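Local structure of heterokaryon incompatibility protein S (Podospora anserina, 2WVO) at residues 180-183 with 184-188; 55-58 with 59-62. The protein triggers cell death when it meets the prion form of HET-s, so that fused cells of incompatible strains do not survive as heterokaryons. One frame throughout, in Å; residues are numbered along the deposited sequence. Where two conformers were deposited one is given.

Contact 1 of 2, residues 180-183 with 184-188; sequences CHKL and AENEI
E187 N gives the shortest of four hydrogen bonds here, 2.9 Å to L183 O. The other three are N186 N to K182 O, E185 N to H181 O and A184 N to C180 O. All four run from a residue to the one four places back, the pattern of an alpha-helix, here the last turns of helix 177-187.

The side chain of E187 starts on the same turn. Its CG lies beside the backbone N (chi1 -74°), which brings CG to 3.2 Å from L183 O. The chain then runs out extended, and its carboxylate forms salt bridges through OE2 with R54 of helix 38-59 and R136 of helix 120-136. E187 thus ties the end of helix 177-187 to both.

On another side of the helix, K182 and N186 meet obliquely. The amide nitrogen ND2 of N186 is 3.7 Å from K182 CG. It is 3.2 Å from K182 O, but the angle is too poor for a hydrogen bond. The extended chain of E185 runs back along the helix, with OE2 3.6 Å from K182 CA.

The backbone bonds carry this contact. E187 is buried, and its two arginine partners would be expected to stabilise a negative carboxylate there.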
ATOM      1  N   CYS A 180     -21.819   9.403  13.971  1.00 68.76           N
ATOM      2  CA  CYS A 180     -21.463   9.310  12.551  1.00 69.17           C
ATOM      3  C   CYS A 180     -22.674   9.062  11.640  1.00 69.19           C
ATOM      4  O   CYS A 180     -22.743   9.608  10.534  1.00 68.97           O
ATOM      5  CB  CYS A 180     -20.388   8.241  12.311  1.00 69.03           C
ATOM      6  SG  CYS A 180     -18.735   8.720  12.848  1.00 70.31           S
ATOM      7  N   HIS A 181     -23.624   8.248  12.099  1.00 69.26           N
ATOM      8  CA  HIS A 181     -24.800   7.963  11.276  1.00 69.60           C
ATOM      9  C   HIS A 181     -25.727   9.175  11.146  1.00 69.38           C
ATOM     10  O   HIS A 181     -26.275   9.426  10.069  1.00 69.35           O
ATOM     11  CB  HIS A 181     -25.556   6.707  11.729  1.00 69.72           C
ATOM     12  CG  HIS A 181     -26.334   6.055  10.625  1.00 70.94           C
ATOM     13  ND1 HIS A 181     -27.674   5.739  10.733  1.00 71.48           N
ATOM     14  CD2 HIS A 181     -25.963   5.694   9.371  1.00 70.95           C
ATOM     15  CE1 HIS A 181     -28.088   5.195   9.601  1.00 72.55           C
ATOM     16  NE2 HIS A 181     -27.071   5.162   8.755  1.00 71.83           N
ATOM     17  N   LYS A 182     -25.878   9.924  12.239  1.00 69.19           N
ATOM     18  CA  LYS A 182     -26.636  11.183  12.240  1.00 69.10           C
ATOM     19  C   LYS A 182     -25.987  12.232  11.330  1.00 68.47           C
ATOM     20  O   LYS A 182     -26.680  12.955  10.605  1.00 68.28           O
ATOM     21  CB  LYS A 182     -26.819  11.697  13.679  1.00 69.40           C
ATOM     22  CG  LYS A 182     -26.664  13.213  13.902  1.00 71.28           C
ATOM     23  CD  LYS A 182     -25.276  13.543  14.466  1.00 74.59           C
ATOM     24  CE  LYS A 182     -25.294  14.749  15.421  1.00 76.92           C
ATOM     25  NZ  LYS A 182     -24.720  15.996  14.818  1.00 77.92           N
ATOM     26  N   LEU A 183     -24.656  12.296  11.377  1.00 67.75           N
ATOM     27  CA  LEU A 183     -23.873  13.210  10.561  1.00 66.90           C
ATOM     28  C   LEU A 183     -24.064  12.907   9.079  1.00 66.65           C
ATOM     29  O   LEU A 183     -24.251  13.823   8.278  1.00 66.19           O
ATOM     30  CB  LEU A 183     -22.396  13.114  10.946  1.00 66.97           C
ATOM     31  CG  LEU A 183     -21.661  14.209  11.733  1.00 66.20           C
ATOM     32  CD1 LEU A 183     -22.577  15.179  12.431  1.00 65.07           C
ATOM     33  CD2 LEU A 183     -20.680  13.585  12.696  1.00 64.70           C
ATOM     34  N   ALA A 184     -24.036  11.617   8.734  1.00 66.56           N
ATOM     35  CA  ALA A 184     -24.299  11.152   7.368  1.00 66.96           C
ATOM     36  C   ALA A 184     -25.689  11.564   6.874  1.00 67.39           C
ATOM     37  O   ALA A 184     -25.850  11.921   5.708  1.00 67.34           O
ATOM     38  CB  ALA A 184     -24.123   9.642   7.276  1.00 66.72           C
ATOM     39  N   GLU A 185     -26.677  11.511   7.771  1.00 67.88           N
ATOM     40  CA  GLU A 185     -28.036  11.977   7.495  1.00 68.74           C
ATOM     41  C   GLU A 185     -28.087  13.485   7.225  1.00 69.05           C
ATOM     42  O   GLU A 185     -28.756  13.925   6.291  1.00 68.96           O
ATOM     43  CB  GLU A 185     -28.977  11.616   8.655  1.00 68.63           C
ATOM     44  CG  GLU A 185     -29.373  10.140   8.727  1.00 69.21           C
ATOM     45  CD  GLU A 185     -30.263   9.818   9.926  1.00 69.31           C
ATOM     46  OE1 GLU A 185     -31.488   9.633   9.732  1.00 70.19           O
ATOM     47  OE2 GLU A 185     -29.740   9.751  11.063  1.00 69.95           O
ATOM     48  N   ASN A 186     -27.382  14.265   8.045  1.00 69.67           N
ATOM     49  CA  ASN A 186     -27.298  15.723   7.878  1.00 70.44           C
ATOM     50  C   ASN A 186     -26.585  16.168   6.598  1.00 70.64           C
ATOM     51  O   ASN A 186     -26.952  17.185   6.007  1.00 70.64           O
ATOM     52  CB  ASN A 186     -26.614  16.376   9.089  1.00 70.53           C
ATOM     53  CG  ASN A 186     -27.356  16.134  10.383  1.00 71.83           C
ATOM     54  OD1 ASN A 186     -28.592  16.091  10.415  1.00 73.19           O
ATOM     55  ND2 ASN A 186     -26.604  15.988  11.472  1.00 73.37           N
ATOM     56  N   GLU A 187     -25.565  15.409   6.188  1.00 71.04           N
ATOM     57  CA  GLU A 187     -24.795  15.681   4.965  1.00 71.51           C
ATOM     58  C   GLU A 187     -25.656  15.723   3.706  1.00 72.37           C
ATOM     59  O   GLU A 187     -25.334  16.430   2.746  1.00 72.55           O
ATOM     60  CB  GLU A 187     -23.714  14.614   4.765  1.00 71.42           C
ATOM     61  CG  GLU A 187     -22.526  14.732   5.703  1.00 70.90           C
ATOM     62  CD  GLU A 187     -21.665  13.480   5.742  1.00 70.81           C
ATOM     63  OE1 GLU A 187     -21.797  12.611   4.840  1.00 70.12           O
ATOM     64  OE2 GLU A 187     -20.856  13.365   6.684  1.00 66.92           O
ATOM     65  N   ILE A 188     -26.751  14.967   3.733  1.00 73.09           N
ATOM     66  CA  ILE A 188     -27.510  14.625   2.540  1.00 74.04           C
ATOM     67  C   ILE A 188     -28.861  15.360   2.447  1.00 74.70           C
ATOM     68  O   ILE A 188     -29.581  15.226   1.449  1.00 74.72           O
ATOM     69  CB  ILE A 188     -27.666  13.072   2.462  1.00 74.09           C
ATOM     70  CG1 ILE A 188     -27.153  12.547   1.122  1.00 75.11           C
ATOM     71  CG2 ILE A 188     -29.084  12.590   2.795  1.00 73.73           C
ATOM     72  CD1 ILE A 188     -26.668  11.107   1.184  1.00 76.52           C
TER

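Contact 2 of 2, residues 55-58 with 59-62; sequences WGEA and VQIN
W55 O accepts a hydrogen bond from V59 N at 2.9 Å, the closing helical bond of this stretch. Helix 38-59 then ends in a Schellman motif. Q60 has positive phi (53°) and is the first residue to leave helical geometry. I61 N reaches back five residues to G56 O, at 2.9 Å and almost straight (173°), in the carbonyl plane. Q60 N bonds to E57 O at 3.2 Å from well above the carbonyl plane.

E57 O takes a second bond from the side chain of Q60, which has two conformers. In the one given, NE2 donates at 2.8 Å, in the carbonyl plane, and the oxygen also lies in the plane of the Q60 amide. The Q60 chain bends at chi2 (-72°) to bring its amide back to the last turn. In this conformer two donors of one residue grip the oxygen.

The apolar side is built on W55. V59 CG1 lies over one face of the six-membered ring, 3.9 Å from its centroid, in a CH-pi contact. I61 CD1 reaches W55 CZ3 at 3.6 Å, and the two side chains cross at about a right angle. I61 CG2 rests 3.5 Å from G56 O. G56 has no side chain where the chain folds back beside it.

The indole NE1 makes a weak hydrogen bond to L170 O, and V59 also touches F67 and F174. A58 in the last turn meets V179, C180 and L183 of helix 177-187, while I61, just past the helix end, packs on V14, A15 and F18 of helix 14-23.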
ATOM      1  N   TRP A  55     -15.486  11.644  10.539  1.00 42.25           N
ATOM      2  CA  TRP A  55     -14.827  11.117  11.742  1.00 42.53           C
ATOM      3  C   TRP A  55     -14.204  12.218  12.618  1.00 42.35           C
ATOM      4  O   TRP A  55     -14.352  12.200  13.838  1.00 42.77           O
ATOM      5  CB  TRP A  55     -13.764  10.056  11.383  1.00 42.38           C
ATOM      6  CG  TRP A  55     -12.996   9.576  12.599  1.00 42.23           C
ATOM      7  CD1 TRP A  55     -13.376   8.594  13.474  1.00 41.46           C
ATOM      8  CD2 TRP A  55     -11.746  10.088  13.093  1.00 41.85           C
ATOM      9  NE1 TRP A  55     -12.434   8.442  14.460  1.00 40.74           N
ATOM     10  CE2 TRP A  55     -11.426   9.353  14.256  1.00 41.62           C
ATOM     11  CE3 TRP A  55     -10.870  11.100  12.665  1.00 42.36           C
ATOM     12  CZ2 TRP A  55     -10.262   9.583  14.987  1.00 41.74           C
ATOM     13  CZ3 TRP A  55      -9.718  11.332  13.390  1.00 41.72           C
ATOM     14  CH2 TRP A  55      -9.420  10.575  14.541  1.00 42.55           C
ATOM     15  N   GLY A  56     -13.505  13.163  11.993  1.00 42.99           N
ATOM     16  CA  GLY A  56     -12.872  14.280  12.708  1.00 43.67           C
ATOM     17  C   GLY A  56     -13.902  15.129  13.432  1.00 44.44           C
ATOM     18  O   GLY A  56     -13.706  15.533  14.584  1.00 44.13           O
ATOM     19  N   GLU A  57     -15.003  15.391  12.739  1.00 45.14           N
ATOM     20  CA  GLU A  57     -16.153  16.097  13.295  1.00 46.17           C
ATOM     21  C   GLU A  57     -16.754  15.338  14.489  1.00 46.04           C
ATOM     22  O   GLU A  57     -16.962  15.919  15.551  1.00 46.06           O
ATOM     23  CB  GLU A  57     -17.196  16.319  12.180  1.00 46.42           C
ATOM     24  CG  GLU A  57     -18.494  17.018  12.588  1.00 49.40           C
ATOM     25  CD  GLU A  57     -18.333  18.517  12.832  1.00 53.92           C
ATOM     26  OE1 GLU A  57     -17.216  19.067  12.629  1.00 55.32           O
ATOM     27  OE2 GLU A  57     -19.338  19.148  13.237  1.00 54.39           O
ATOM     28  N   ALA A  58     -17.015  14.042  14.311  1.00 46.10           N
ATOM     29  CA  ALA A  58     -17.641  13.212  15.349  1.00 46.19           C
ATOM     30  C   ALA A  58     -16.793  13.098  16.622  1.00 46.06           C
ATOM     31  O   ALA A  58     -17.318  13.069  17.737  1.00 46.17           O
ATOM     32  CB  ALA A  58     -17.964  11.811  14.797  1.00 45.88           C
ATOM     33  N   VAL A  59     -15.481  13.027  16.433  1.00 46.13           N
ATOM     34  CA  VAL A  59     -14.521  12.825  17.515  1.00 45.57           C
ATOM     35  C   VAL A  59     -14.081  14.172  18.114  1.00 45.41           C
ATOM     36  O   VAL A  59     -13.387  14.210  19.138  1.00 45.51           O
ATOM     37  CB  VAL A  59     -13.321  11.952  16.983  1.00 46.17           C
ATOM     38  CG1 VAL A  59     -12.201  12.803  16.334  1.00 44.73           C
ATOM     39  CG2 VAL A  59     -12.784  11.063  18.054  1.00 47.06           C
ATOM     40  N   GLN A  60     -14.542  15.267  17.498  1.00 45.17           N
ATOM     41  CA  GLN A  60     -14.159  16.638  17.868  0.50 45.41           C
ATOM     42  C   GLN A  60     -12.640  16.790  17.893  1.00 45.34           C
ATOM     43  O   GLN A  60     -12.042  17.189  18.891  1.00 45.50           O
ATOM     44  CB  GLN A  60     -14.810  17.074  19.193  0.50 45.37           C
ATOM     45  CG  GLN A  60     -16.334  17.220  19.134  0.50 45.53           C
ATOM     46  CD  GLN A  60     -16.784  18.435  18.334  0.50 45.86           C
ATOM     47  OE1 GLN A  60     -16.943  19.529  18.886  0.50 45.67           O
ATOM     48  NE2 GLN A  60     -16.979  18.252  17.026  0.50 44.03           N
ATOM     49  N   ILE A  61     -12.030  16.462  16.758  1.00 45.67           N
ATOM     50  CA  ILE A  61     -10.565  16.438  16.581  1.00 45.92           C
ATOM     51  C   ILE A  61      -9.854  17.718  17.073  1.00 46.32           C
ATOM     52  O   ILE A  61      -8.779  17.645  17.680  1.00 46.90           O
ATOM     53  CB  ILE A  61     -10.180  16.060  15.095  1.00 45.56           C
ATOM     54  CG1 ILE A  61      -8.697  15.733  14.945  1.00 46.15           C
ATOM     55  CG2 ILE A  61     -10.638  17.119  14.090  1.00 44.55           C
ATOM     56  CD1 ILE A  61      -8.356  14.261  15.031  1.00 44.21           C
ATOM     57  N   ASN A  62     -10.468  18.877  16.858  1.00 45.96           N
ATOM     58  CA  ASN A  62      -9.795  20.131  17.177  1.00 46.59           C
ATOM     59  C   ASN A  62      -9.960  20.604  18.592  1.00 45.98           C
ATOM     60  O   ASN A  62      -9.314  21.556  19.004  1.00 46.72           O
ATOM     61  CB  ASN A  62     -10.131  21.221  16.153  1.00 46.58           C
ATOM     62  CG  ASN A  62      -9.523  20.921  14.794  1.00 48.78           C
ATOM     63  OD1 ASN A  62     -10.244  20.803  13.804  1.00 50.48           O
ATOM     64  ND2 ASN A  62      -8.180  20.744  14.749  1.00 49.91           N
TER

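From the N terminus, contact 2 comes first, at residues 55-62, where helix 38-59 ends and the chain enters the loop before helix 75-104. Contact 1 follows much later, at the C-terminal end of helix 177-187. Each contact is local and joins adjoining segments. Neither closes a long loop, and they neither nest nor cross. The centres of contact 1 and contact 2 lie about 14 Å apart, and the two touch directly. C180 SG packs on A58 CB at 3.7 Å, and L183 CD2 lies 3.9 Å from A58 CB. L183 CD2 also approaches E57 CG. This packing joins helix 177-187 to the last turn of helix 38-59.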